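Local coordinates for protein beta-galactosidase (PDB 5MUJ) that is a glycoside hydrolase from a gut bacterium that binds chain B of the plant pectin rhamnogalacturonan II and probably removes a sugar from it, at residues 79-92 and 148-162. Numbering follows the deposited sequence.
Sequences YNGKTGTDGRGYET and MTYIGGEGTGYEAVK. With RAM (alpha-L-rhamnopyranose), chain B; RAM (alpha-L-rhamnopyranose), chain C.
In the glycan pocket of this five-bladed beta-propeller, the loops that follow strands 71-79 and 146-153 of adjacent blades meet where Y158 of 148-162 packs against Y79 and G84 of 79-92. Two backbone hydrogen bonds join the loops: Y158 N donates to G84 O (2.9 Å), and G157 N to G87 O. G157, at positive phi, brings its CA close against G84 O. With CG anti to the backbone N (chi1 -170°), the Y158 ring turns its CD1 edge onto one face of Y79, 3.8 Å from Y79 CG, a T-shaped pair with planes at 84°. Y158 OH reaches the rhamnose of chain B, 2.8 Å from its O3. Behind it, Y90 OH is a second-shell group: it donates to E159 OE2 (2.7 Å) on the anti side of the carboxylate and, through one water, holds Y158 OH. On the solvent-exposed side, a second water accepts from K162 NZ, donates to T85 O and bonds T156 OG1. Away from the glycan, T92 on strand 90-97, flanked by 71-79 and 104-110, meets selenomethionine M148 on strand 146-153 of the next blade, which packs against T75 and L110 of those flanking strands, while E159 touches Y206 of strand 204-212 in the following blade.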
loop_
_atom_site.group_PDB
_atom_site.type_symbol
_atom_site.label_atom_id
_atom_site.label_comp_id
_atom_site.label_asym_id
_atom_site.label_seq_id
_atom_site.Cartn_x
_atom_site.Cartn_y
_atom_site.Cartn_z
ATOM N N TYR A 79 8.573 9.044 -7.021
ATOM C CA TYR A 79 9.744 9.698 -6.390
ATOM C C TYR A 79 10.639 10.149 -7.529
ATOM O O TYR A 79 10.916 9.340 -8.435
ATOM C CB TYR A 79 10.484 8.716 -5.477
ATOM C CG TYR A 79 11.831 9.234 -5.037
ATOM C CD1 TYR A 79 11.924 10.266 -4.098
ATOM C CD2 TYR A 79 12.998 8.726 -5.559
ATOM C CE1 TYR A 79 13.146 10.775 -3.728
ATOM C CE2 TYR A 79 14.236 9.215 -5.169
ATOM C CZ TYR A 79 14.299 10.249 -4.248
ATOM O OH TYR A 79 15.497 10.759 -3.806
ATOM N N ASN A 80 11.025 11.421 -7.541
ATOM C CA ASN A 80 11.680 12.021 -8.720
ATOM C C ASN A 80 13.182 12.136 -8.565
ATOM O O ASN A 80 13.782 13.191 -8.812
ATOM C CB ASN A 80 11.057 13.366 -9.090
ATOM C CG ASN A 80 11.209 14.403 -7.992
ATOM O OD1 ASN A 80 11.447 14.071 -6.826
ATOM N ND2 ASN A 80 11.031 15.655 -8.346
ATOM N N GLY A 81 13.780 11.016 -8.185
ATOM C CA GLY A 81 15.223 10.904 -8.031
ATOM C C GLY A 81 15.673 9.499 -8.396
ATOM O O GLY A 81 14.865 8.579 -8.405
ATOM N N LYS A 82 16.966 9.354 -8.673
ATOM C CA LYS A 82 17.630 8.036 -8.837
ATOM C C LYS A 82 18.153 7.415 -7.540
ATOM O O LYS A 82 18.186 6.194 -7.394
ATOM C CB LYS A 82 18.810 8.160 -9.808
ATOM C CG LYS A 82 19.463 6.835 -10.162
ATOM C CD LYS A 82 20.472 6.943 -11.294
ATOM C CE LYS A 82 21.001 5.564 -11.664
ATOM N NZ LYS A 82 21.930 5.011 -10.649
ATOM N N THR A 83 18.598 8.276 -6.636
ATOM C CA THR A 83 19.257 7.875 -5.394
ATOM C C THR A 83 18.379 8.240 -4.192
ATOM O O THR A 83 17.272 8.780 -4.346
ATOM C CB THR A 83 20.640 8.560 -5.241
ATOM O OG1 THR A 83 20.478 9.940 -4.863
ATOM C CG2 THR A 83 21.474 8.466 -6.521
ATOM N N GLY A 84 18.902 7.946 -2.999
ATOM C CA GLY A 84 18.237 8.261 -1.734
ATOM C C GLY A 84 18.055 9.730 -1.415
ATOM O O GLY A 84 17.207 10.079 -0.608
ATOM N N THR A 85 18.859 10.601 -2.019
ATOM C CA THR A 85 18.803 12.015 -1.665
ATOM C C THR A 85 18.586 13.025 -2.781
ATOM O O THR A 85 18.390 14.201 -2.478
ATOM C CB THR A 85 20.094 12.419 -0.902
ATOM O OG1 THR A 85 21.235 12.211 -1.738
ATOM C CG2 THR A 85 20.251 11.606 0.372
ATOM N N ASP A 86 18.604 12.591 -4.047
ATOM C CA ASP A 86 18.550 13.542 -5.163
ATOM C C ASP A 86 17.153 14.050 -5.481
ATOM O O ASP A 86 17.026 15.127 -6.048
ATOM C CB ASP A 86 19.252 13.024 -6.425
ATOM C CG ASP A 86 18.559 11.827 -7.058
ATOM O OD1 ASP A 86 17.977 10.995 -6.328
ATOM O OD2 ASP A 86 18.637 11.703 -8.303
ATOM N N GLY A 87 16.117 13.313 -5.089
ATOM C CA GLY A 87 14.754 13.667 -5.437
ATOM C C GLY A 87 14.157 14.538 -4.368
ATOM O O GLY A 87 14.643 14.581 -3.255
ATOM N N ARG A 88 13.090 15.224 -4.704
ATOM C CA ARG A 88 12.389 16.068 -3.756
ATOM C C ARG A 88 11.531 15.233 -2.791
ATOM O O ARG A 88 11.443 15.557 -1.593
ATOM C CB ARG A 88 11.507 17.068 -4.487
ATOM C CG ARG A 88 10.710 17.970 -3.564
ATOM C CD ARG A 88 10.010 19.092 -4.297
ATOM N NE ARG A 88 9.254 19.937 -3.369
ATOM C CZ ARG A 88 8.554 21.024 -3.698
ATOM N NH1 ARG A 88 8.472 21.415 -4.975
ATOM N NH2 ARG A 88 7.909 21.715 -2.750
ATOM N N GLY A 89 10.894 14.188 -3.319
ATOM C CA GLY A 89 9.977 13.361 -2.563
ATOM C C GLY A 89 8.821 12.826 -3.397
ATOM O O GLY A 89 8.846 12.910 -4.606
ATOM N N TYR A 90 7.836 12.258 -2.733
ATOM C CA TYR A 90 6.637 11.734 -3.339
ATOM C C TYR A 90 5.633 12.759 -3.850
ATOM O O TYR A 90 5.330 13.745 -3.158
ATOM C CB TYR A 90 5.925 10.817 -2.360
ATOM C CG TYR A 90 6.517 9.439 -2.122
ATOM C CD1 TYR A 90 7.165 8.732 -3.138
ATOM C CD2 TYR A 90 6.355 8.810 -0.895
ATOM C CE1 TYR A 90 7.657 7.452 -2.939
ATOM C CE2 TYR A 90 6.874 7.548 -0.661
ATOM C CZ TYR A 90 7.522 6.864 -1.686
ATOM O OH TYR A 90 8.004 5.607 -1.478
ATOM N N GLU A 91 5.122 12.506 -5.081
ATOM C CA GLU A 91 3.797 12.974 -5.531
ATOM C C GLU A 91 2.913 11.787 -5.901
ATOM O O GLU A 91 3.408 10.688 -6.096
ATOM C CB GLU A 91 3.886 13.969 -6.718
ATOM C CG GLU A 91 4.632 15.252 -6.398
ATOM C CD GLU A 91 4.646 16.239 -7.521
ATOM O OE1 GLU A 91 5.156 15.892 -8.634
ATOM O OE2 GLU A 91 4.101 17.329 -7.304
ATOM N N THR A 92 1.609 12.025 -5.940
ATOM C CA THR A 92 0.669 10.989 -6.250
ATOM C C THR A 92 0.047 11.353 -7.602
ATOM O O THR A 92 -0.398 12.481 -7.857
ATOM C CB THR A 92 -0.393 10.848 -5.193
ATOM O OG1 THR A 92 0.236 10.699 -3.910
ATOM C CG2 THR A 92 -1.305 9.641 -5.438
HETATM N N MSE A 148 -8.951 9.945 1.117
HETATM C CA MSE A 148 -7.616 9.397 0.887
HETATM C C MSE A 148 -6.761 9.710 2.081
HETATM O O MSE A 148 -6.899 10.783 2.667
HETATM C CB MSE A 148 -7.053 10.095 -0.340
HETATM C CG MSE A 148 -5.609 9.781 -0.674
HETATM SE SE MSE A 148 -4.978 10.937 -2.120
HETATM C CE MSE A 148 -5.075 9.423 -3.343
ATOM N N THR A 149 -5.903 8.786 2.469
ATOM C CA THR A 149 -4.833 9.088 3.415
ATOM C C THR A 149 -3.525 9.050 2.677
ATOM O O THR A 149 -3.413 8.477 1.619
ATOM C CB THR A 149 -4.760 8.131 4.611
ATOM O OG1 THR A 149 -4.503 6.800 4.135
ATOM C CG2 THR A 149 -6.056 8.212 5.432
ATOM N N TYR A 150 -2.500 9.639 3.271
ATOM C CA TYR A 150 -1.204 9.778 2.617
ATOM C C TYR A 150 0.015 9.840 3.549
ATOM O O TYR A 150 -0.084 10.195 4.768
ATOM C CB TYR A 150 -1.213 10.951 1.623
ATOM C CG TYR A 150 -1.379 12.343 2.209
ATOM C CD1 TYR A 150 -0.267 13.120 2.560
ATOM C CD2 TYR A 150 -2.631 12.913 2.339
ATOM C CE1 TYR A 150 -0.422 14.422 3.050
ATOM C CE2 TYR A 150 -2.802 14.215 2.833
ATOM C CZ TYR A 150 -1.702 14.969 3.177
ATOM O OH TYR A 150 -1.927 16.263 3.646
ATOM N N ILE A 151 1.155 9.443 2.994
ATOM C CA ILE A 151 2.495 9.689 3.575
ATOM C C ILE A 151 2.795 11.169 3.331
ATOM O O ILE A 151 2.864 11.606 2.152
ATOM C CB ILE A 151 3.560 8.789 2.899
ATOM C CG1 ILE A 151 3.373 7.331 3.324
ATOM C CG2 ILE A 151 4.969 9.333 3.097
ATOM C CD1 ILE A 151 4.211 6.335 2.556
ATOM N N GLY A 152 2.958 11.947 4.411
ATOM C CA GLY A 152 3.269 13.355 4.300
ATOM C C GLY A 152 4.515 13.721 5.076
ATOM O O GLY A 152 4.816 13.074 6.075
ATOM N N GLY A 153 5.239 14.742 4.630
ATOM C CA GLY A 153 6.454 15.156 5.328
ATOM C C GLY A 153 7.123 16.329 4.650
ATOM O O GLY A 153 6.801 16.673 3.507
ATOM N N GLU A 154 8.042 16.954 5.366
ATOM C CA GLU A 154 8.744 18.108 4.880
ATOM C C GLU A 154 10.189 17.831 4.477
ATOM O O GLU A 154 10.831 18.714 3.934
ATOM C CB GLU A 154 8.667 19.269 5.888
ATOM C CG GLU A 154 9.304 19.053 7.245
ATOM C CD GLU A 154 9.157 20.264 8.137
ATOM O OE1 GLU A 154 8.193 21.057 7.971
ATOM O OE2 GLU A 154 10.022 20.442 9.027
ATOM N N GLY A 155 10.691 16.610 4.688
ATOM C CA GLY A 155 12.047 16.259 4.273
ATOM C C GLY A 155 12.122 15.885 2.809
ATOM O O GLY A 155 11.163 15.350 2.251
ATOM N N THR A 156 13.252 16.183 2.186
ATOM C CA THR A 156 13.462 15.784 0.797
ATOM C C THR A 156 14.042 14.367 0.793
ATOM O O THR A 156 14.190 13.727 1.874
ATOM C CB THR A 156 14.359 16.782 0.043
ATOM O OG1 THR A 156 15.640 16.834 0.672
ATOM C CG2 THR A 156 13.732 18.168 0.011
ATOM N N GLY A 157 14.470 13.902 -0.366
ATOM C CA GLY A 157 14.966 12.549 -0.501
ATOM C C GLY A 157 13.884 11.492 -0.498
ATOM O O GLY A 157 12.661 11.768 -0.632
ATOM N N TYR A 158 14.356 10.256 -0.436
ATOM C CA TYR A 158 13.486 9.102 -0.430
ATOM C C TYR A 158 12.910 8.815 0.974
ATOM O O TYR A 158 13.647 8.505 1.907
ATOM C CB TYR A 158 14.221 7.884 -0.946
ATOM C CG TYR A 158 13.325 6.689 -1.207
ATOM C CD1 TYR A 158 12.469 6.674 -2.321
ATOM C CD2 TYR A 158 13.321 5.573 -0.369
ATOM C CE1 TYR A 158 11.646 5.572 -2.598
ATOM C CE2 TYR A 158 12.493 4.479 -0.629
ATOM C CZ TYR A 158 11.665 4.478 -1.747
ATOM O OH TYR A 158 10.866 3.382 -1.993
ATOM N N GLU A 159 11.594 8.900 1.074
ATOM C CA GLU A 159 10.830 8.622 2.282
ATOM C C GLU A 159 11.367 9.428 3.470
ATOM O O GLU A 159 11.389 10.644 3.389
ATOM C CB GLU A 159 10.683 7.113 2.510
ATOM C CG GLU A 159 9.859 6.446 1.397
ATOM C CD GLU A 159 9.310 5.058 1.699
ATOM O OE1 GLU A 159 9.827 4.378 2.612
ATOM O OE2 GLU A 159 8.380 4.607 0.982
ATOM N N ALA A 160 11.828 8.746 4.522
ATOM C CA ALA A 160 12.151 9.379 5.781
ATOM C C ALA A 160 13.624 9.672 5.944
ATOM O O ALA A 160 14.065 9.907 7.048
ATOM C CB ALA A 160 11.644 8.549 6.953
ATOM N N VAL A 161 14.399 9.666 4.868
ATOM C CA VAL A 161 15.853 9.890 4.991
ATOM C C VAL A 161 16.267 11.256 5.599
ATOM O O VAL A 161 17.285 11.317 6.297
ATOM C CB VAL A 161 16.561 9.644 3.624
ATOM C CG1 VAL A 161 16.211 10.720 2.610
ATOM C CG2 VAL A 161 18.071 9.537 3.785
ATOM N N LYS A 162 15.529 12.331 5.306
ATOM C CA LYS A 162 15.828 13.685 5.848
ATOM C C LYS A 162 14.951 14.135 7.020
ATOM O O LYS A 162 15.353 15.019 7.789
ATOM C CB LYS A 162 15.797 14.758 4.744
ATOM C CG LYS A 162 16.934 14.700 3.722
ATOM C CD LYS A 162 18.350 14.568 4.282
ATOM C CE LYS A 162 19.354 14.162 3.214
ATOM N NZ LYS A 162 19.396 15.091 2.054
HETATM C C1 RAM B . 11.936 0.596 2.347
HETATM C C2 RAM B . 10.722 1.128 1.629
HETATM C C3 RAM B . 10.857 0.784 0.147
HETATM C C4 RAM B . 10.991 -0.736 0.030
HETATM C C5 RAM B . 12.117 -1.371 0.860
HETATM C C6 RAM B . 11.931 -2.870 1.028
HETATM O O2 RAM B . 9.541 0.521 2.219
HETATM O O3 RAM B . 9.748 1.262 -0.618
HETATM O O4 RAM B . 11.294 -1.051 -1.319
HETATM O O5 RAM B . 12.346 -0.773 2.161
HETATM C C1 RAM C . 21.873 8.225 6.813
HETATM C C2 RAM C . 20.676 7.984 5.933
HETATM C C3 RAM C . 20.128 6.589 6.122
HETATM C C4 RAM C . 19.808 6.360 7.605
HETATM C C5 RAM C . 20.965 6.730 8.541
HETATM C C6 RAM C . 20.507 6.855 9.995
HETATM O O2 RAM C . 19.720 8.967 6.347
HETATM O O3 RAM C . 18.955 6.477 5.301
HETATM O O4 RAM C . 19.716 4.943 7.443
HETATM O O5 RAM C . 21.561 7.978 8.193
HETATM O O HOH W 1 17.425 15.051 0.020
HETATM O O HOH W 2 8.683 3.929 -3.419
#